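Side-chain contacts in putative tagatose-6-phosphate ketose/aldose isomerase (Escherichia coli, PDB 3C3J), which is a putative isomerase of the SIS-domain family, its chain carrying two SIS domains, each built around a parallel beta sheet: residues E19-P24 with G212-G217; N33-R38 with I192-F197. All blocks are in the same frame, centred on the assembly; numbering follows the deposited sequence.

Interaction 1. Residues E19-P24 with G212-G217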
loop_
_atom_site.group_PDB
_atom_site.type_symbol
_atom_site.label_atom_id
_atom_site.label_comp_id
_atom_site.label_asym_id
_atom_site.label_seq_id
_atom_site.Cartn_x
_atom_site.Cartn_y
_atom_site.Cartn_z
ATOM N N GLU A 19 -23.537 -14.691 4.602
ATOM C CA GLU A 19 -23.116 -13.578 3.769
ATOM C C GLU A 19 -22.096 -14.015 2.709
ATOM O O GLU A 19 -22.105 -13.526 1.576
ATOM C CB GLU A 19 -22.630 -12.421 4.682
ATOM C CG GLU A 19 -23.875 -11.791 5.381
ATOM C CD GLU A 19 -23.640 -11.060 6.680
ATOM O OE1 GLU A 19 -22.464 -10.882 7.128
ATOM O OE2 GLU A 19 -24.696 -10.653 7.254
ATOM N N ILE A 20 -21.236 -14.951 3.060
ATOM C CA ILE A 20 -20.320 -15.525 2.078
ATOM C C ILE A 20 -21.110 -16.278 1.016
ATOM O O ILE A 20 -20.925 -16.070 -0.189
ATOM C CB ILE A 20 -19.281 -16.466 2.713
ATOM C CG1 ILE A 20 -18.312 -15.677 3.591
ATOM C CG2 ILE A 20 -18.523 -17.224 1.615
ATOM C CD1 ILE A 20 -17.509 -16.558 4.562
ATOM N N ARG A 21 -22.031 -17.134 1.456
ATOM C CA ARG A 21 -22.740 -18.006 0.517
ATOM C C ARG A 21 -23.708 -17.275 -0.424
ATOM O O ARG A 21 -23.932 -17.756 -1.533
ATOM C CB ARG A 21 -23.464 -19.114 1.264
ATOM C CG ARG A 21 -22.530 -20.100 1.917
ATOM C CD ARG A 21 -23.323 -21.217 2.554
ATOM N NE ARG A 21 -22.506 -22.271 3.168
ATOM C CZ ARG A 21 -21.898 -23.242 2.489
ATOM N NH1 ARG A 21 -21.928 -23.265 1.173
ATOM N NH2 ARG A 21 -21.217 -24.182 3.134
ATOM N N HIS A 22 -24.291 -16.149 0.000
ATOM C CA HIS A 22 -25.222 -15.396 -0.860
ATOM C C HIS A 22 -24.567 -14.422 -1.854
ATOM O O HIS A 22 -25.257 -13.689 -2.568
ATOM C CB HIS A 22 -26.380 -14.755 -0.055
ATOM C CG HIS A 22 -26.033 -13.547 0.770
ATOM N ND1 HIS A 22 -25.094 -12.605 0.410
ATOM C CD2 HIS A 22 -26.583 -13.095 1.924
ATOM C CE1 HIS A 22 -25.077 -11.637 1.311
ATOM N NE2 HIS A 22 -25.966 -11.917 2.245
ATOM N N GLN A 23 -23.239 -14.453 -1.937
ATOM C CA GLN A 23 -22.505 -13.559 -2.838
ATOM C C GLN A 23 -22.824 -13.701 -4.338
ATOM O O GLN A 23 -23.220 -12.697 -4.960
ATOM C CB GLN A 23 -21.021 -13.675 -2.571
ATOM C CG GLN A 23 -20.613 -12.846 -1.363
ATOM C CD GLN A 23 -19.158 -13.059 -1.008
ATOM O OE1 GLN A 23 -18.734 -14.196 -0.722
ATOM N NE2 GLN A 23 -18.376 -11.990 -1.049
ATOM N N PRO A 24 -22.683 -14.918 -4.921
ATOM C CA PRO A 24 -22.995 -15.041 -6.356
ATOM C C PRO A 24 -24.390 -14.493 -6.720
ATOM O O PRO A 24 -24.533 -13.730 -7.679
ATOM C CB PRO A 24 -22.853 -16.562 -6.613
ATOM C CG PRO A 24 -21.966 -17.017 -5.588
ATOM C CD PRO A 24 -22.226 -16.209 -4.378
ATOM N N GLY A 212 -17.917 -27.803 0.238
ATOM C CA GLY A 212 -18.915 -28.494 1.059
ATOM C C GLY A 212 -19.455 -27.626 2.189
ATOM O O GLY A 212 -19.740 -26.443 1.973
ATOM N N ASP A 213 -19.570 -28.187 3.393
ATOM C CA ASP A 213 -20.047 -27.417 4.560
ATOM C C ASP A 213 -18.950 -26.608 5.280
ATOM O O ASP A 213 -19.181 -26.093 6.390
ATOM C CB ASP A 213 -20.753 -28.326 5.566
ATOM C CG ASP A 213 -19.832 -29.353 6.202
ATOM O OD1 ASP A 213 -18.596 -29.363 5.982
ATOM O OD2 ASP A 213 -20.375 -30.188 6.941
ATOM N N PHE A 214 -17.766 -26.582 4.660
ATOM C CA PHE A 214 -16.596 -25.790 5.032
ATOM C C PHE A 214 -15.810 -26.400 6.198
ATOM O O PHE A 214 -14.780 -25.859 6.593
ATOM C CB PHE A 214 -16.946 -24.332 5.401
ATOM C CG PHE A 214 -17.650 -23.521 4.317
ATOM C CD1 PHE A 214 -17.618 -23.873 2.981
ATOM C CD2 PHE A 214 -18.282 -22.330 4.671
ATOM C CE1 PHE A 214 -18.263 -23.086 2.018
ATOM C CE2 PHE A 214 -18.898 -21.531 3.730
ATOM C CZ PHE A 214 -18.885 -21.904 2.388
ATOM N N SER A 215 -16.269 -27.529 6.724
ATOM C CA SER A 215 -15.717 -28.082 7.952
ATOM C C SER A 215 -14.243 -28.484 7.807
ATOM O O SER A 215 -13.542 -28.529 8.804
ATOM C CB SER A 215 -16.561 -29.281 8.446
ATOM O OG SER A 215 -16.596 -30.317 7.484
ATOM N N GLU A 216 -13.777 -28.748 6.590
ATOM C CA GLU A 216 -12.355 -29.049 6.361
ATOM C C GLU A 216 -11.428 -27.826 6.522
ATOM O O GLU A 216 -10.208 -27.973 6.578
ATOM C CB GLU A 216 -12.084 -29.639 4.972
ATOM C CG GLU A 216 -13.143 -30.539 4.366
ATOM C CD GLU A 216 -13.054 -31.920 4.846
ATOM O OE1 GLU A 216 -13.062 -32.092 6.090
ATOM O OE2 GLU A 216 -12.993 -32.830 3.987
ATOM N N GLY A 217 -12.000 -26.624 6.574
ATOM C CA GLY A 217 -11.225 -25.429 6.862
ATOM C C GLY A 217 -10.462 -24.845 5.684
ATOM O O GLY A 217 -9.612 -23.996 5.896
HETATM O O HOH W 1 -21.773 -25.099 6.336
HETATM O O HOH W 2 -21.051 -25.634 -0.103
#
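Arg21 sets its CG beside the backbone N (chi1 -68°) and then runs extended from CG to NE, which carries the guanidinium from helix 15-21 onto the ring of Phe214. Phe214, whose CG likewise stands beside its own backbone N, comes from the opposite direction, and the two flat groups lie with planes only 6° apart. NH2 of Arg21 sits over the centre of the Phe214 ring, 3.2 Å above its plane, and CZ of Arg21 lies over CZ of Phe214 at 3.3 Å. With Arg21 CZ 3.8 Å from the ring centroid of Phe214, this is a stacked cation-pi pair.

Stacking occupies one face and leaves N-H groups to work in the guanidinium plane. NH2 of Arg21 donates a nearly straight bond (168°) of 2.9 Å to O of Gly212, meeting a lone pair in the carbonyl plane. Also in the guanidinium plane, a water bridges the same carbonyl to NH1 of Arg21, 2.8 Å from that nitrogen. A second water, 2.8 Å from Asp213 O, is weakly linked to NH2 and displaced from the plane away from the ring. NE forms a salt bridge with Glu17, so edge and ring together fix the guanidinium's rotation.

CB of Asp213 is directed away from 19-24, and the carboxylate serves its own loop: OD1 accepts from Ser215 N at 3.1 Å and Ser215 OG at 2.7 Å. Phe214 also packs on Leu208 of helix 198-210 and Met352 of helix 335-356. The contact ties helix 15-21 to the loop before strand 226-231, shaped by an Asx turn at Asp213 and a type I beta turn from Phe214 to Gly217.

Interaction 2. Residues N33-R38 with I192-F197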
loop_
_atom_site.group_PDB
_atom_site.type_symbol
_atom_site.label_atom_id
_atom_site.label_comp_id
_atom_site.label_asym_id
_atom_site.label_seq_id
_atom_site.Cartn_x
_atom_site.Cartn_y
_atom_site.Cartn_z
ATOM N N ASN A 33 -29.920 -4.849 -11.438
ATOM C CA ASN A 33 -30.385 -3.512 -11.026
ATOM C C ASN A 33 -29.728 -2.370 -11.814
ATOM O O ASN A 33 -30.369 -1.391 -12.192
ATOM C CB ASN A 33 -30.160 -3.296 -9.546
ATOM C CG ASN A 33 -30.868 -2.077 -9.038
ATOM O OD1 ASN A 33 -32.093 -1.942 -9.207
ATOM N ND2 ASN A 33 -30.111 -1.159 -8.428
ATOM N N ILE A 34 -28.428 -2.494 -12.031
ATOM C CA ILE A 34 -27.667 -1.516 -12.800
ATOM C C ILE A 34 -28.256 -1.464 -14.226
ATOM O O ILE A 34 -28.412 -0.381 -14.789
ATOM C CB ILE A 34 -26.155 -1.863 -12.770
ATOM C CG1 ILE A 34 -25.575 -1.562 -11.385
ATOM C CG2 ILE A 34 -25.376 -1.137 -13.902
ATOM C CD1 ILE A 34 -24.100 -2.037 -11.231
ATOM N N ASP A 35 -28.640 -2.618 -14.770
ATOM C CA ASP A 35 -29.312 -2.644 -16.088
ATOM C C ASP A 35 -30.542 -1.758 -16.084
ATOM O O ASP A 35 -30.769 -1.001 -17.038
ATOM C CB ASP A 35 -29.717 -4.059 -16.521
ATOM C CG ASP A 35 -28.521 -4.955 -16.830
ATOM O OD1 ASP A 35 -27.477 -4.443 -17.256
ATOM O OD2 ASP A 35 -28.641 -6.177 -16.676
ATOM N N ALA A 36 -31.328 -1.860 -15.013
ATOM C CA ALA A 36 -32.547 -1.065 -14.851
ATOM C C ALA A 36 -32.241 0.439 -14.734
ATOM O O ALA A 36 -33.008 1.266 -15.235
ATOM C CB ALA A 36 -33.317 -1.548 -13.637
ATOM N N LEU A 37 -31.117 0.766 -14.096
ATOM C CA LEU A 37 -30.679 2.149 -13.851
ATOM C C LEU A 37 -29.744 2.693 -14.934
ATOM O O LEU A 37 -29.290 3.847 -14.841
ATOM C CB LEU A 37 -29.933 2.216 -12.498
ATOM C CG LEU A 37 -30.751 2.313 -11.223
ATOM C CD1 LEU A 37 -31.980 1.419 -11.289
ATOM C CD2 LEU A 37 -29.865 1.931 -10.033
ATOM N N ARG A 38 -29.470 1.899 -15.970
ATOM C CA ARG A 38 -28.411 2.238 -16.921
ATOM C C ARG A 38 -28.585 3.614 -17.555
ATOM O O ARG A 38 -27.622 4.383 -17.685
ATOM C CB ARG A 38 -28.336 1.185 -18.015
ATOM C CG ARG A 38 -27.103 1.193 -18.862
ATOM C CD ARG A 38 -25.898 0.604 -18.105
ATOM N NE ARG A 38 -24.915 1.622 -17.837
ATOM C CZ ARG A 38 -23.738 1.404 -17.244
ATOM N NH1 ARG A 38 -22.905 2.416 -17.092
ATOM N NH2 ARG A 38 -23.396 0.209 -16.809
ATOM N N ILE A 192 -17.777 -6.102 -18.171
ATOM C CA ILE A 192 -18.321 -6.617 -16.933
ATOM C C ILE A 192 -19.776 -6.221 -16.897
ATOM O O ILE A 192 -20.100 -5.062 -16.750
ATOM C CB ILE A 192 -17.573 -6.043 -15.688
ATOM C CG1 ILE A 192 -16.050 -6.274 -15.810
ATOM C CG2 ILE A 192 -18.198 -6.607 -14.410
ATOM C CD1 ILE A 192 -15.610 -7.721 -15.758
ATOM N N ASN A 193 -20.662 -7.192 -17.075
ATOM C CA ASN A 193 -22.073 -6.884 -17.140
ATOM C C ASN A 193 -22.889 -8.055 -16.647
ATOM O O ASN A 193 -22.347 -9.095 -16.283
ATOM C CB ASN A 193 -22.467 -6.423 -18.558
ATOM C CG ASN A 193 -22.158 -7.444 -19.612
ATOM O OD1 ASN A 193 -22.621 -8.568 -19.530
ATOM N ND2 ASN A 193 -21.351 -7.067 -20.606
ATOM N N SER A 194 -24.203 -7.890 -16.645
ATOM C CA SER A 194 -25.079 -8.886 -16.019
ATOM C C SER A 194 -25.087 -10.176 -16.802
ATOM O O SER A 194 -25.558 -11.173 -16.306
ATOM C CB SER A 194 -26.497 -8.354 -15.870
ATOM O OG SER A 194 -27.017 -8.069 -17.144
ATOM N N GLN A 195 -24.558 -10.154 -18.024
ATOM C CA GLN A 195 -24.360 -11.377 -18.784
ATOM C C GLN A 195 -22.990 -12.010 -18.520
ATOM O O GLN A 195 -22.917 -13.158 -18.021
ATOM C CB GLN A 195 -24.576 -11.140 -20.298
ATOM C CG GLN A 195 -26.067 -11.021 -20.663
ATOM C CD GLN A 195 -26.895 -12.243 -20.201
ATOM O OE1 GLN A 195 -26.651 -13.385 -20.627
ATOM N NE2 GLN A 195 -27.861 -12.005 -19.317
ATOM N N THR A 196 -21.919 -11.274 -18.834
ATOM C CA THR A 196 -20.558 -11.815 -18.686
ATOM C C THR A 196 -20.270 -12.215 -17.233
ATOM O O THR A 196 -19.638 -13.247 -16.986
ATOM C CB THR A 196 -19.451 -10.844 -19.201
ATOM O OG1 THR A 196 -19.436 -9.664 -18.397
ATOM C CG2 THR A 196 -19.670 -10.446 -20.677
ATOM N N PHE A 197 -20.770 -11.440 -16.274
ATOM C CA PHE A 197 -20.457 -11.702 -14.871
ATOM C C PHE A 197 -21.136 -12.941 -14.344
ATOM O O PHE A 197 -20.733 -13.461 -13.314
ATOM C CB PHE A 197 -20.747 -10.497 -13.969
ATOM C CG PHE A 197 -19.860 -10.418 -12.751
ATOM C CD1 PHE A 197 -18.501 -10.103 -12.863
ATOM C CD2 PHE A 197 -20.379 -10.678 -11.477
ATOM C CE1 PHE A 197 -17.679 -10.033 -11.721
ATOM C CE2 PHE A 197 -19.555 -10.611 -10.333
ATOM C CZ PHE A 197 -18.213 -10.292 -10.455
HETATM O O HOH W 3 -24.922 -4.964 -16.322
#
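The helical backbone of 33-38 passes the loop 192-197 most closely at Asp35 and Ser194, whose CA atoms are 7.5 Å apart, and this pair alone makes the direct contact. Ser194 OG donates to OD2 of Asp35 at 2.5 Å, a short bond that reaches the syn lone pair of the carboxylate, the one facing OD1. The hydroxyl is placed there by chi1 of 61°, with OG staggered between N and C of its own backbone. Its CB follows it in, 3.2 Å from the same OD2. The other carboxylate oxygen is engaged too: a water donates to Asp35 OD1 at 2.8 Å and accepts a weak bond from Ser194 N, so both oxygens of the aspartate are tied to one serine, one directly and one through solvent.

On the loop side, Asn193 folds the chain into an Asx turn just ahead of helix 198-210. Its OD1 takes two backbone donors, Gln195 N on a lone pair in the carbonyl plane and Thr196 N, at 2.9 Å, from above that plane. OG1 of Thr196 accepts from Asn193 N at 3.1 Å and is also bonded to Thr191 O, and Phe197 N closes on Asn193 O at 2.8 Å. This network presents Ser194 to the long helix 23-49, where its side chain also touches Leu31 and Thr32. One turn of the helix beyond Asp35, Arg38 reaches instead to the end of helix 174-187, giving hydrogen bonds from NH1 to Val186 O and from NH2 to Ala185 O, while Phe197 meets Phe340 edge-to-face.

Helix 23-49 is common to both contacts: interaction 1 lies around its start, although Arg21 itself belongs to the preceding helix 15-21, and interaction 2 is nearly three turns further along. Their centres are 25 Å apart and their nearest atoms about 6 Å, so they do not touch. Helix 198-210 connects their second segments, with 192-197 before it and 212-217 after it, and since 33-38 also follows 19-24, interaction 2 is nested in the loop of chain closed by interaction 1. Between them the two contacts fasten the N-terminal helices to the segments at either end of helix 198-210, interaction 1 burying 174 Å² against 75 Å² for interaction 2.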